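Local coordinates for protein homocysteine S-methyltransferase (Escherichia coli, PDB 5DMM) that transfers a methyl group from S-methylmethionine, or less efficiently from S-adenosylmethionine, to homocysteine, yielding methionine with the help of zinc, at residues 14-20 / 289-294; 209-213 / 241-246. All blocks are in the same frame, centred on the assembly; numbering follows the deposited sequence.

Contact 1 of 2, residues 14-20 / 289-294; sequences QDILLLD and ARLIGG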
loop_
_atom_site.group_PDB
_atom_site.type_symbol
_atom_site.label_atom_id
_atom_site.label_comp_id
_atom_site.label_asym_id
_atom_site.label_seq_id
_atom_site.Cartn_x
_atom_site.Cartn_y
_atom_site.Cartn_z
ATOM N N GLN A 14 -1.757 -19.678 -7.400
ATOM C CA GLN A 14 -1.211 -18.956 -8.542
ATOM C C GLN A 14 0.093 -18.297 -8.132
ATOM O O GLN A 14 0.275 -17.987 -6.964
ATOM C CB GLN A 14 -2.214 -17.916 -9.034
ATOM C CG GLN A 14 -2.661 -16.995 -7.919
ATOM C CD GLN A 14 -4.061 -16.442 -8.114
ATOM O OE1 GLN A 14 -4.242 -15.391 -8.724
ATOM N NE2 GLN A 14 -5.057 -17.144 -7.583
ATOM N N ASP A 15 0.994 -18.082 -9.086
ATOM C CA ASP A 15 2.273 -17.452 -8.785
ATOM C C ASP A 15 2.130 -15.967 -8.440
ATOM O O ASP A 15 2.768 -15.480 -7.513
ATOM C CB ASP A 15 3.232 -17.582 -9.964
ATOM C CG ASP A 15 3.521 -19.033 -10.347
ATOM O OD1 ASP A 15 3.381 -19.949 -9.500
ATOM O OD2 ASP A 15 3.901 -19.243 -11.517
ATOM N N ILE A 16 1.312 -15.260 -9.215
ATOM C CA ILE A 16 1.193 -13.805 -9.115
ATOM C C ILE A 16 -0.159 -13.380 -8.550
ATOM O O ILE A 16 -1.191 -13.904 -8.965
ATOM C CB ILE A 16 1.377 -13.121 -10.508
ATOM C CG1 ILE A 16 2.759 -13.431 -11.091
ATOM C CG2 ILE A 16 1.160 -11.606 -10.412
ATOM C CD1 ILE A 16 3.888 -13.169 -10.137
ATOM N N LEU A 17 -0.124 -12.442 -7.603
ATOM C CA LEU A 17 -1.298 -11.752 -7.072
ATOM C C LEU A 17 -1.268 -10.312 -7.574
ATOM O O LEU A 17 -0.303 -9.595 -7.305
ATOM C CB LEU A 17 -1.271 -11.788 -5.537
ATOM C CG LEU A 17 -2.479 -11.551 -4.645
ATOM C CD1 LEU A 17 -2.155 -12.104 -3.261
ATOM C CD2 LEU A 17 -2.839 -10.072 -4.574
ATOM N N LEU A 18 -2.303 -9.859 -8.282
ATOM C CA LEU A 18 -2.255 -8.500 -8.812
ATOM C C LEU A 18 -2.796 -7.492 -7.801
ATOM O O LEU A 18 -3.829 -7.716 -7.173
ATOM C CB LEU A 18 -3.035 -8.376 -10.135
ATOM C CG LEU A 18 -2.419 -9.070 -11.358
ATOM C CD1 LEU A 18 -3.274 -8.786 -12.580
ATOM C CD2 LEU A 18 -0.974 -8.616 -11.598
ATOM N N LEU A 19 -2.074 -6.391 -7.640
ATOM C CA LEU A 19 -2.549 -5.281 -6.821
ATOM C C LEU A 19 -3.328 -4.318 -7.700
ATOM O O LEU A 19 -3.619 -4.623 -8.861
ATOM C CB LEU A 19 -1.376 -4.576 -6.138
ATOM C CG LEU A 19 -0.474 -5.511 -5.326
ATOM C CD1 LEU A 19 0.661 -4.742 -4.650
ATOM C CD2 LEU A 19 -1.295 -6.271 -4.304
ATOM N N ASP A 20 -3.686 -3.164 -7.149
ATOM C CA ASP A 20 -4.355 -2.158 -7.952
ATOM C C ASP A 20 -3.339 -1.114 -8.373
ATOM O O ASP A 20 -2.135 -1.346 -8.292
ATOM C CB ASP A 20 -5.520 -1.518 -7.177
ATOM C CG ASP A 20 -5.071 -0.820 -5.906
ATOM O OD1 ASP A 20 -3.879 -0.902 -5.532
ATOM O OD2 ASP A 20 -5.936 -0.184 -5.266
ATOM N N ALA A 289 9.062 -11.687 -7.042
ATOM C CA ALA A 289 7.876 -10.844 -6.855
ATOM C C ALA A 289 6.634 -11.707 -7.012
ATOM O O ALA A 289 6.549 -12.519 -7.947
ATOM C CB ALA A 289 7.854 -9.683 -7.852
ATOM N N ARG A 290 5.691 -11.569 -6.084
ATOM C CA ARG A 290 4.417 -12.278 -6.207
ATOM C C ARG A 290 3.202 -11.374 -5.960
ATOM O O ARG A 290 2.063 -11.814 -6.088
ATOM C CB ARG A 290 4.380 -13.472 -5.264
ATOM C CG ARG A 290 5.470 -14.491 -5.569
ATOM C CD ARG A 290 5.290 -15.780 -4.782
ATOM N NE ARG A 290 4.140 -16.537 -5.268
ATOM C CZ ARG A 290 3.657 -17.628 -4.683
ATOM N NH1 ARG A 290 4.224 -18.107 -3.578
ATOM N NH2 ARG A 290 2.597 -18.234 -5.203
ATOM N N LEU A 291 3.459 -10.125 -5.598
ATOM C CA LEU A 291 2.387 -9.128 -5.465
ATOM C C LEU A 291 2.788 -7.965 -6.342
ATOM O O LEU A 291 3.777 -7.291 -6.054
ATOM C CB LEU A 291 2.195 -8.674 -4.009
ATOM C CG LEU A 291 1.468 -9.591 -3.019
ATOM C CD1 LEU A 291 2.302 -10.806 -2.684
ATOM C CD2 LEU A 291 1.088 -8.863 -1.728
ATOM N N ILE A 292 2.034 -7.737 -7.420
ATOM C CA ILE A 292 2.440 -6.798 -8.448
ATOM C C ILE A 292 1.296 -5.827 -8.797
ATOM O O ILE A 292 0.166 -6.242 -9.045
ATOM C CB ILE A 292 2.900 -7.542 -9.712
ATOM C CG1 ILE A 292 4.021 -8.521 -9.340
ATOM C CG2 ILE A 292 3.354 -6.565 -10.800
ATOM C CD1 ILE A 292 4.658 -9.199 -10.503
ATOM N N GLY A 293 1.598 -4.538 -8.793
ATOM C CA GLY A 293 0.619 -3.542 -9.198
ATOM C C GLY A 293 1.287 -2.273 -9.665
ATOM O O GLY A 293 2.411 -2.306 -10.154
ATOM N N GLY A 294 0.596 -1.146 -9.497
ATOM C CA GLY A 294 1.128 0.135 -9.934
ATOM C C GLY A 294 1.015 1.207 -8.872
ATOM O O GLY A 294 0.148 1.152 -7.998
HETATM O O HOH W 1 -1.791 0.814 -5.719
#
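Leu17 and Leu291 stand beside each other on neighbouring parallel strands, and the backbone between 14-20 and 289-294 is zipped by a short ladder of hydrogen bonds. Leu17 is gripped on both of its polar backbone atoms: its N donates to Arg290 O at 2.7 Å, and its O accepts from Ile292 N at 3.0 Å. Leu19 N then reaches Ile292 O, coming from above the carbonyl plane, and beyond the regular strands Gly294 N still finds Asp20 O along an almost straight bond (176°). A water lies within hydrogen-bonding distance of both Asp20 OD1 and Gly294 O at this end, while OD2 of the same carboxylate accepts from the backbone N of Ile67, a residue of the homocysteine pocket.

The other end is tied by a side chain. Arg290 lies alongside the 14-20 backbone and bends at chi3 (71°), which turns the edge of its guanidinium to two successive carbonyls. NE meets Asp15 O at 2.8 Å, in the carbonyl plane and on a lone pair; NH2 binds Gln14 O at 2.9 Å less directly, the N-H being bent to 137°, and also reaches Leu11 O.

Apolar contacts cover both faces of the pair. On one, Leu17 CB approaches Leu291 CG at 4.3 Å, and Leu19 CD2 lies 4.2 Å from Leu291 CB. On the other, Ile16 CD1 touches Ile292 CD1 at 4.1 Å, on the side covered by helices 281-286 and 300-309, whose Trp284 and Leu306 pack on Ile292. At Gly293 a CB would run into Leu19 CB and Asp20 O, so the close approach of the chains there depends on the missing side chain. This pairing of the first and last strands closes the ring of a TIM barrel, and strand 289-292 runs on at its C-terminal end to the zinc ligand Cys295.

Contact 2 of 2, residues 209-213 / 241-246; sequences LRDVV and HLHGLT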
loop_
_atom_site.group_PDB
_atom_site.type_symbol
_atom_site.label_atom_id
_atom_site.label_comp_id
_atom_site.label_asym_id
_atom_site.label_seq_id
_atom_site.Cartn_x
_atom_site.Cartn_y
_atom_site.Cartn_z
ATOM N N LEU A 209 19.586 -2.667 3.016
ATOM C CA LEU A 209 18.378 -3.482 3.002
ATOM C C LEU A 209 18.538 -4.793 3.771
ATOM O O LEU A 209 17.556 -5.312 4.295
ATOM C CB LEU A 209 17.939 -3.757 1.564
ATOM C CG LEU A 209 17.253 -2.574 0.878
ATOM C CD1 LEU A 209 17.057 -2.860 -0.612
ATOM C CD2 LEU A 209 15.919 -2.291 1.560
ATOM N N ARG A 210 19.761 -5.329 3.854
ATOM C CA ARG A 210 19.978 -6.540 4.637
ATOM C C ARG A 210 19.547 -6.317 6.093
ATOM O O ARG A 210 19.010 -7.221 6.731
ATOM C CB ARG A 210 21.455 -6.995 4.555
ATOM C CG ARG A 210 22.444 -6.129 5.326
ATOM C CD ARG A 210 23.893 -6.636 5.187
ATOM N NE ARG A 210 24.574 -5.901 4.124
ATOM C CZ ARG A 210 25.342 -4.836 4.327
ATOM N NH1 ARG A 210 25.903 -4.216 3.298
ATOM N NH2 ARG A 210 25.552 -4.402 5.560
ATOM N N ASP A 211 19.752 -5.105 6.607
ATOM C CA ASP A 211 19.374 -4.786 7.980
ATOM C C ASP A 211 17.856 -4.671 8.141
ATOM O O ASP A 211 17.307 -5.033 9.190
ATOM C CB ASP A 211 20.042 -3.485 8.442
ATOM C CG ASP A 211 21.555 -3.599 8.507
ATOM O OD1 ASP A 211 22.046 -4.729 8.670
ATOM O OD2 ASP A 211 22.248 -2.567 8.400
ATOM N N VAL A 212 17.187 -4.168 7.107
ATOM C CA VAL A 212 15.731 -4.026 7.148
ATOM C C VAL A 212 15.093 -5.405 7.121
ATOM O O VAL A 212 14.208 -5.705 7.917
ATOM C CB VAL A 212 15.205 -3.178 5.979
ATOM C CG1 VAL A 212 13.686 -3.004 6.088
ATOM C CG2 VAL A 212 15.897 -1.813 5.959
ATOM N N VAL A 213 15.566 -6.251 6.210
ATOM C CA VAL A 213 15.050 -7.604 6.069
ATOM C C VAL A 213 15.300 -8.406 7.341
ATOM O O VAL A 213 14.421 -9.119 7.820
ATOM C CB VAL A 213 15.698 -8.336 4.860
ATOM C CG1 VAL A 213 15.315 -9.805 4.854
ATOM C CG2 VAL A 213 15.307 -7.667 3.553
ATOM N N HIS A 241 18.114 -7.897 -5.442
ATOM C CA HIS A 241 18.858 -7.842 -4.188
ATOM C C HIS A 241 18.031 -8.430 -3.035
ATOM O O HIS A 241 18.529 -9.257 -2.263
ATOM C CB HIS A 241 19.290 -6.405 -3.883
ATOM C CG HIS A 241 20.146 -6.269 -2.656
ATOM N ND1 HIS A 241 21.423 -6.786 -2.573
ATOM C CD2 HIS A 241 19.906 -5.674 -1.463
ATOM C CE1 HIS A 241 21.930 -6.515 -1.382
ATOM N NE2 HIS A 241 21.031 -5.839 -0.690
ATOM N N LEU A 242 16.764 -8.021 -2.927
ATOM C CA LEU A 242 15.865 -8.589 -1.924
ATOM C C LEU A 242 15.708 -10.103 -2.092
ATOM O O LEU A 242 15.634 -10.834 -1.118
ATOM C CB LEU A 242 14.494 -7.908 -1.989
ATOM C CG LEU A 242 14.465 -6.444 -1.557
ATOM C CD1 LEU A 242 13.097 -5.838 -1.836
ATOM C CD2 LEU A 242 14.792 -6.331 -0.058
ATOM N N HIS A 243 15.680 -10.561 -3.340
ATOM C CA HIS A 243 15.556 -11.976 -3.693
ATOM C C HIS A 243 16.667 -12.846 -3.077
ATOM O O HIS A 243 16.460 -14.030 -2.804
ATOM C CB HIS A 243 15.556 -12.098 -5.224
ATOM C CG HIS A 243 15.294 -13.478 -5.749
ATOM N ND1 HIS A 243 14.319 -14.305 -5.238
ATOM C CD2 HIS A 243 15.881 -14.170 -6.759
ATOM C CE1 HIS A 243 14.307 -15.442 -5.910
ATOM N NE2 HIS A 243 15.247 -15.387 -6.839
ATOM N N GLY A 244 17.829 -12.245 -2.848
ATOM C CA GLY A 244 18.953 -12.951 -2.251
ATOM C C GLY A 244 18.930 -12.912 -0.731
ATOM O O GLY A 244 19.759 -13.560 -0.078
ATOM N N LEU A 245 17.973 -12.173 -0.168
ATOM C CA LEU A 245 17.907 -11.935 1.280
ATOM C C LEU A 245 16.710 -12.601 1.962
ATOM O O LEU A 245 16.714 -12.813 3.170
ATOM C CB LEU A 245 17.852 -10.437 1.567
ATOM C CG LEU A 245 19.038 -9.589 1.125
ATOM C CD1 LEU A 245 18.730 -8.130 1.347
ATOM C CD2 LEU A 245 20.278 -10.011 1.895
ATOM N N THR A 246 15.677 -12.911 1.193
ATOM C CA THR A 246 14.464 -13.479 1.772
ATOM C C THR A 246 13.694 -14.259 0.712
ATOM O O THR A 246 13.842 -14.005 -0.486
ATOM C CB THR A 246 13.568 -12.368 2.367
ATOM O OG1 THR A 246 12.344 -12.936 2.861
ATOM C CG2 THR A 246 13.245 -11.356 1.302
HETATM O O HOH W 2 21.965 -4.907 1.829
#
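His241 brings the edge of its imidazole to Leu209, with CD2 4.1 Å from Leu209 CB. Its CG lies opposite the backbone N (chi1 -176°), and this carries the ring out to the neighbouring helix, where a water in the ring plane lies 2.8 Å from His241 NE2 and also accepts from Arg210 N. The next residue, Leu242, offers a single methyl: CD2 rests against Val213 CG2 at 3.9 Å and also meets Leu209 CD1, the two leucine side chains crossing at about a right angle. Leu245 divides its branches, CD1 lying over the backbone of Arg210, 3.9 Å from its CA, and also touching Val213 CG2, while CD2 packs on Arg210 CB. The backbone O of Leu245 faces Val213 CG1 at 3.7 Å. Last comes Thr246, whose CB reaches the same Val213 methyl at 4.0 Å, while its OG1 is hydrogen-bonded to Leu248 N. An alanine in place of Val213 lacks both methyls and would probably open a gap among Leu242, Leu245 and Thr246. Joining the first turn of helix 209-217 to the last part of helix 235-243 and the residues that follow it, this is the packing of consecutive outer helices in a TIM barrel.

Overall arrangement
Contact 1 and contact 2 belong to the two layers of one beta/alpha barrel, the inner ring of strands and the outer layer of helices, and illustrate how such a fold closes the one and packs the other. Contact 1 joins strands 17-18 and 289-292, first and last in the chain, across 268 intervening residues; contact 2 joins successive helices 209-217 and 235-243 over a short span nested inside that loop. Their centres are 19 Å apart and their nearest atoms about 6 Å, without touching. Strand 250-253, which follows helix 235-243, pairs with 289-292 and so connects the two regions. Contact 1 borders the homocysteine and zinc site, whereas contact 2 lies away from it.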